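Methylaspartate ammonia-lyase (Citrobacter amalonaticus, PDB 1KKO) catalyses the reversible, magnesium-dependent anti elimination of ammonia from L-threo-3-methylaspartate to give mesaconate, a step of glutamate degradation. Local coordinates at residues F8-S13 and H88-L93; P82-E87 and L125-V130. One frame throughout, in Å; residues are numbered along the deposited sequence.

Interaction 1: F8-S13 and H88-L93; sequences FTAGYS and HFIPFL
Phe8 lays its ring against Leu93, and this CH-pi contact is the centrepiece of the meeting between strand 3-18 and helix 86-101. Leu93 CB stands over the middle of the aromatic face, 3.6 Å from the Phe8 ring centroid and only 6° off the normal, so that all six ring carbons lie at similar distances from it. The Phe8 and Leu93 side chains cross at about a right angle. Leu93 CD1 lies 3.8 Å from Phe8 CD1. Towards the other side of the ring, Leu93 O approaches Phe8 CE2 at 3.6 Å, a van der Waals contact with a backbone oxygen.

Aliphatic packing makes up the rest. Ile90 turns its CD1 methyl to the strand, where it sits 4.1 Å from Phe8 CB and also rests on the backbone, 3.7 Å from Ala10 N. Ala10 CB meets Ile90 CG1 more loosely, at 4.3 Å, near the exposed margin.

The two segments run nearly antiparallel, at 169°, with their axes 8.7 Å apart. The strand is an outer one of the three-stranded antiparallel sheet in the N-terminal domain of this enolase-superfamily enzyme, and the helix packs on that sheet. Val53 of the neighbouring strand 47-59 touches Phe8, Ile90 and Leu93 alike.

No hydrogen bond crosses between the segments, so strand and helix are joined here by apolar packing, with the contact of Leu93 CB on the Phe8 ring its most closely centred part.

Interaction 2: P82-E87 and L125-V130; sequences PLFLAE and LLHTAV
His127 and Phe84 lie at the heart of a buried, mixed polar and aromatic contact in the N-terminal domain, between the chain leading into helix 86-101 and the N-terminal end of helix 128-146. The polar half belongs to the imidazole. His127 NE2 donates a hydrogen bond to Pro82 O at 2.7 Å, with an N-H...O angle of 159°. The carbonyl oxygen lies almost in the ring plane, although the donor is tilted 25° from the plane of the carbonyl itself. On the other nitrogen, His127 ND1 accepts from Ala129 N at 2.9 Å, again nearly in plane.

His127 is thus a side-chain N-cap of helix 128-146, the imidazole taking up a first-turn backbone N-H that has no acceptor in a preceding turn. Carrying the proton on NE2 and accepting at ND1, the ring has its rotation fixed from both nitrogens. Asp81 extends the polar setting, its OD2 accepting from Thr128 N while its side chain touches His127.

Across the face of this fixed imidazole comes the edge of Phe84. The pair is edge-to-face, with centroids 5.3 Å apart and planes at 56°; Phe84 CD1 stands above the middle of the histidine ring. The face of the Phe84 ring takes Ala129 CB in a CH-pi contact, 3.8 Å from its centroid and offset toward the rim; Val130 CG2 meets Phe84 CE1 at 3.7 Å. The Ala129 side chain is about 9 Å from that of Thr360, a residue assigned to substrate binding, and about 12 Å from that of the proton acceptor Lys331. The Pro82 and His127 side chains slide past each other in opposite directions, Pro82 CD lying 3.9 Å from His127 NE2.

How the interactions relate
Helix 86-101 is common to both contacts: interaction 1 uses its first turns against strand 3-18, and interaction 2 uses the chain leading into it against the start of helix 128-146. Their centres are 9 Å apart, and side chains join them directly, with Phe89 CD2 3.4 Å from Phe84 CE1 and Leu93 CD2 3.7 Å from Val130 CG1. Interaction 1 is partly buried and apolar, a helix lying on a sheet. Interaction 2 is the more buried, and no other chain touches its segments, whereas the second subunit touches the strand of interaction 1. Yet interaction 2 carries the polar chemistry, because helix starts and loop carbonyls bring backbone groups that need partners.

Interaction 1: F8-S13 and H88-L93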
loop_
_atom_site.group_PDB
_atom_site.type_symbol
_atom_site.label_atom_id
_atom_site.label_comp_id
_atom_site.label_asym_id
_atom_site.label_seq_id
_atom_site.Cartn_x
_atom_site.Cartn_y
_atom_site.Cartn_z
ATOM N N PHE A 8 15.494 14.242 7.364
ATOM C CA PHE A 8 14.043 14.393 7.360
ATOM C C PHE A 8 13.587 14.696 5.937
ATOM O O PHE A 8 14.087 15.636 5.316
ATOM C CB PHE A 8 13.625 15.523 8.293
ATOM C CG PHE A 8 13.986 15.278 9.737
ATOM C CD1 PHE A 8 13.274 14.363 10.505
ATOM C CD2 PHE A 8 15.043 15.955 10.326
ATOM C CE1 PHE A 8 13.590 14.130 11.828
ATOM C CE2 PHE A 8 15.374 15.708 11.652
ATOM C CZ PHE A 8 14.636 14.800 12.397
ATOM N N THR A 9 12.660 13.899 5.419
ATOM C CA THR A 9 12.171 14.101 4.062
ATOM C C THR A 9 10.655 14.073 4.015
ATOM O O THR A 9 9.996 13.169 4.550
ATOM C CB THR A 9 12.764 13.064 3.100
ATOM O OG1 THR A 9 12.440 11.758 3.512
ATOM C CG2 THR A 9 14.238 13.027 3.191
ATOM N N ALA A 10 10.097 15.073 3.356
ATOM C CA ALA A 10 8.653 15.181 3.175
ATOM C C ALA A 10 8.149 14.073 2.276
ATOM O O ALA A 10 8.840 13.648 1.354
ATOM C CB ALA A 10 8.293 16.532 2.560
ATOM N N GLY A 11 6.944 13.587 2.552
ATOM C CA GLY A 11 6.323 12.594 1.697
ATOM C C GLY A 11 4.825 12.614 1.833
ATOM O O GLY A 11 4.230 13.450 2.519
ATOM N N TYR A 12 4.212 11.704 1.102
ATOM C CA TYR A 12 2.779 11.510 1.179
ATOM C C TYR A 12 2.475 10.265 1.987
ATOM O O TYR A 12 3.122 9.235 1.818
ATOM C CB TYR A 12 2.175 11.370 -0.227
ATOM C CG TYR A 12 2.144 12.670 -1.008
ATOM C CD1 TYR A 12 1.303 13.693 -0.637
ATOM C CD2 TYR A 12 2.963 12.866 -2.099
ATOM C CE1 TYR A 12 1.271 14.869 -1.336
ATOM C CE2 TYR A 12 2.937 14.045 -2.811
ATOM C CZ TYR A 12 2.090 15.038 -2.418
ATOM O OH TYR A 12 2.055 16.218 -3.117
ATOM N N SER A 13 1.503 10.376 2.886
ATOM C CA SER A 13 0.983 9.224 3.608
ATOM C C SER A 13 -0.098 8.556 2.750
ATOM O O SER A 13 -0.404 9.009 1.643
ATOM C CB SER A 13 0.464 9.622 4.975
ATOM O OG SER A 13 -0.565 10.573 4.874
ATOM N N HIS A 88 5.737 22.801 7.332
ATOM C CA HIS A 88 6.019 23.392 8.620
ATOM C C HIS A 88 7.041 22.582 9.389
ATOM O O HIS A 88 7.957 23.125 10.006
ATOM C CB HIS A 88 4.734 23.464 9.439
ATOM N N PHE A 89 6.902 21.271 9.337
ATOM C CA PHE A 89 7.726 20.437 10.185
ATOM C C PHE A 89 9.150 20.172 9.726
ATOM O O PHE A 89 10.005 19.923 10.562
ATOM C CB PHE A 89 6.982 19.158 10.518
ATOM C CG PHE A 89 6.000 19.340 11.631
ATOM C CD1 PHE A 89 6.432 19.304 12.945
ATOM C CD2 PHE A 89 4.658 19.583 11.375
ATOM C CE1 PHE A 89 5.548 19.482 13.979
ATOM C CE2 PHE A 89 3.761 19.768 12.422
ATOM C CZ PHE A 89 4.210 19.714 13.725
ATOM N N ILE A 90 9.430 20.255 8.430
ATOM C CA ILE A 90 10.780 19.972 7.953
ATOM C C ILE A 90 11.803 20.935 8.595
ATOM O O ILE A 90 12.771 20.490 9.206
ATOM C CB ILE A 90 10.847 19.967 6.396
ATOM C CG1 ILE A 90 10.106 18.753 5.823
ATOM C CG2 ILE A 90 12.290 19.933 5.914
ATOM C CD1 ILE A 90 10.771 17.446 6.140
ATOM N N PRO A 91 11.595 22.245 8.483
ATOM C CA PRO A 91 12.523 23.194 9.112
ATOM C C PRO A 91 12.588 23.033 10.625
ATOM O O PRO A 91 13.673 23.109 11.203
ATOM C CB PRO A 91 11.939 24.570 8.756
ATOM C CG PRO A 91 10.954 24.349 7.723
ATOM C CD PRO A 91 10.518 22.926 7.751
ATOM N N PHE A 92 11.434 22.812 11.243
ATOM C CA PHE A 92 11.337 22.601 12.684
ATOM C C PHE A 92 12.221 21.419 13.094
ATOM O O PHE A 92 13.007 21.504 14.037
ATOM C CB PHE A 92 9.869 22.351 13.061
ATOM C CG PHE A 92 9.647 21.993 14.511
ATOM C CD1 PHE A 92 9.767 20.683 14.944
ATOM C CD2 PHE A 92 9.273 22.968 15.433
ATOM C CE1 PHE A 92 9.557 20.351 16.264
ATOM C CE2 PHE A 92 9.054 22.639 16.756
ATOM C CZ PHE A 92 9.194 21.338 17.173
ATOM N N LEU A 93 12.103 20.305 12.379
ATOM C CA LEU A 93 12.881 19.114 12.712
ATOM C C LEU A 93 14.374 19.303 12.465
ATOM O O LEU A 93 15.208 18.884 13.281
ATOM C CB LEU A 93 12.352 17.912 11.930
ATOM C CG LEU A 93 10.936 17.483 12.324
ATOM C CD1 LEU A 93 10.332 16.569 11.247
ATOM C CD2 LEU A 93 10.932 16.803 13.686
#

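Interaction 2: P82-E87 and L125-V130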
loop_
_atom_site.group_PDB
_atom_site.type_symbol
_atom_site.label_atom_id
_atom_site.label_comp_id
_atom_site.label_asym_id
_atom_site.label_seq_id
_atom_site.Cartn_x
_atom_site.Cartn_y
_atom_site.Cartn_z
ATOM N N PRO A 82 -3.233 18.406 15.866
ATOM C CA PRO A 82 -3.673 18.945 14.572
ATOM C C PRO A 82 -3.183 18.180 13.346
ATOM O O PRO A 82 -2.296 17.355 13.472
ATOM C CB PRO A 82 -3.054 20.352 14.563
ATOM C CG PRO A 82 -2.652 20.630 15.932
ATOM C CD PRO A 82 -2.351 19.337 16.593
ATOM N N LEU A 83 -3.730 18.450 12.157
ATOM C CA LEU A 83 -3.203 17.790 10.962
ATOM C C LEU A 83 -1.729 18.158 10.835
ATOM O O LEU A 83 -1.275 19.199 11.323
ATOM C CB LEU A 83 -3.992 18.111 9.692
ATOM C CG LEU A 83 -3.772 19.470 9.011
ATOM C CD1 LEU A 83 -4.717 19.561 7.828
ATOM C CD2 LEU A 83 -3.976 20.643 9.943
ATOM N N PHE A 84 -1.015 17.291 10.148
ATOM C CA PHE A 84 0.432 17.291 10.117
ATOM C C PHE A 84 0.942 17.499 8.708
ATOM O O PHE A 84 0.875 16.590 7.878
ATOM C CB PHE A 84 0.897 15.938 10.672
ATOM C CG PHE A 84 2.375 15.783 10.747
ATOM C CD1 PHE A 84 3.097 16.393 11.762
ATOM C CD2 PHE A 84 3.049 15.006 9.827
ATOM C CE1 PHE A 84 4.470 16.239 11.832
ATOM C CE2 PHE A 84 4.418 14.861 9.904
ATOM C CZ PHE A 84 5.123 15.478 10.902
ATOM N N LEU A 85 1.469 18.697 8.450
ATOM C CA LEU A 85 1.975 19.059 7.124
ATOM C C LEU A 85 3.492 19.234 7.114
ATOM O O LEU A 85 4.055 19.903 7.979
ATOM C CB LEU A 85 1.292 20.327 6.636
ATOM C CG LEU A 85 -0.238 20.263 6.517
ATOM C CD1 LEU A 85 -0.737 21.517 5.816
ATOM C CD2 LEU A 85 -0.710 19.027 5.777
ATOM N N ALA A 86 4.152 18.619 6.136
ATOM C CA ALA A 86 5.616 18.636 6.075
ATOM C C ALA A 86 6.230 20.032 5.969
ATOM O O ALA A 86 7.302 20.290 6.533
ATOM C CB ALA A 86 6.105 17.774 4.935
ATOM N N GLU A 87 5.553 20.930 5.265
ATOM C CA GLU A 87 6.075 22.268 5.018
ATOM C C GLU A 87 6.571 22.881 6.307
ATOM O O GLU A 87 7.671 23.419 6.360
ATOM C CB GLU A 87 4.994 23.166 4.413
ATOM N N LEU A 125 4.805 20.106 23.908
ATOM C CA LEU A 125 5.278 18.760 23.618
ATOM C C LEU A 125 5.309 18.638 22.119
ATOM O O LEU A 125 4.533 19.276 21.407
ATOM C CB LEU A 125 4.339 17.651 24.135
ATOM C CG LEU A 125 4.372 17.210 25.594
ATOM C CD1 LEU A 125 3.318 16.126 25.788
ATOM C CD2 LEU A 125 5.752 16.714 26.041
ATOM N N LEU A 126 6.214 17.814 21.638
ATOM C CA LEU A 126 6.243 17.543 20.226
ATOM C C LEU A 126 4.908 16.943 19.785
ATOM O O LEU A 126 4.268 16.186 20.520
ATOM C CB LEU A 126 7.342 16.550 19.908
ATOM C CG LEU A 126 8.779 17.044 20.077
ATOM C CD1 LEU A 126 9.737 15.901 19.862
ATOM C CD2 LEU A 126 9.081 18.199 19.126
ATOM N N HIS A 127 4.507 17.289 18.576
ATOM C CA HIS A 127 3.312 16.728 17.977
ATOM C C HIS A 127 3.400 15.208 18.100
ATOM O O HIS A 127 4.478 14.625 17.945
ATOM C CB HIS A 127 3.273 17.155 16.515
ATOM C CG HIS A 127 1.981 16.884 15.813
ATOM N ND1 HIS A 127 1.508 15.612 15.550
ATOM C CD2 HIS A 127 1.069 17.740 15.297
ATOM C CE1 HIS A 127 0.369 15.702 14.889
ATOM N NE2 HIS A 127 0.074 16.983 14.731
ATOM N N THR A 128 2.278 14.543 18.357
ATOM C CA THR A 128 2.288 13.091 18.453
ATOM C C THR A 128 2.892 12.440 17.214
ATOM O O THR A 128 3.544 11.421 17.334
ATOM C CB THR A 128 0.879 12.504 18.685
ATOM O OG1 THR A 128 -0.051 13.075 17.758
ATOM C CG2 THR A 128 0.385 12.827 20.085
ATOM N N ALA A 129 2.674 13.017 16.035
ATOM C CA ALA A 129 3.205 12.438 14.794
ATOM C C ALA A 129 4.719 12.438 14.780
ATOM O O ALA A 129 5.322 11.540 14.226
ATOM C CB ALA A 129 2.688 13.189 13.598
ATOM N N VAL A 130 5.326 13.482 15.335
ATOM C CA VAL A 130 6.780 13.578 15.409
ATOM C C VAL A 130 7.312 12.531 16.393
ATOM O O VAL A 130 8.263 11.819 16.106
ATOM C CB VAL A 130 7.221 14.989 15.805
ATOM C CG1 VAL A 130 8.737 15.029 16.074
ATOM C CG2 VAL A 130 6.825 15.964 14.727
#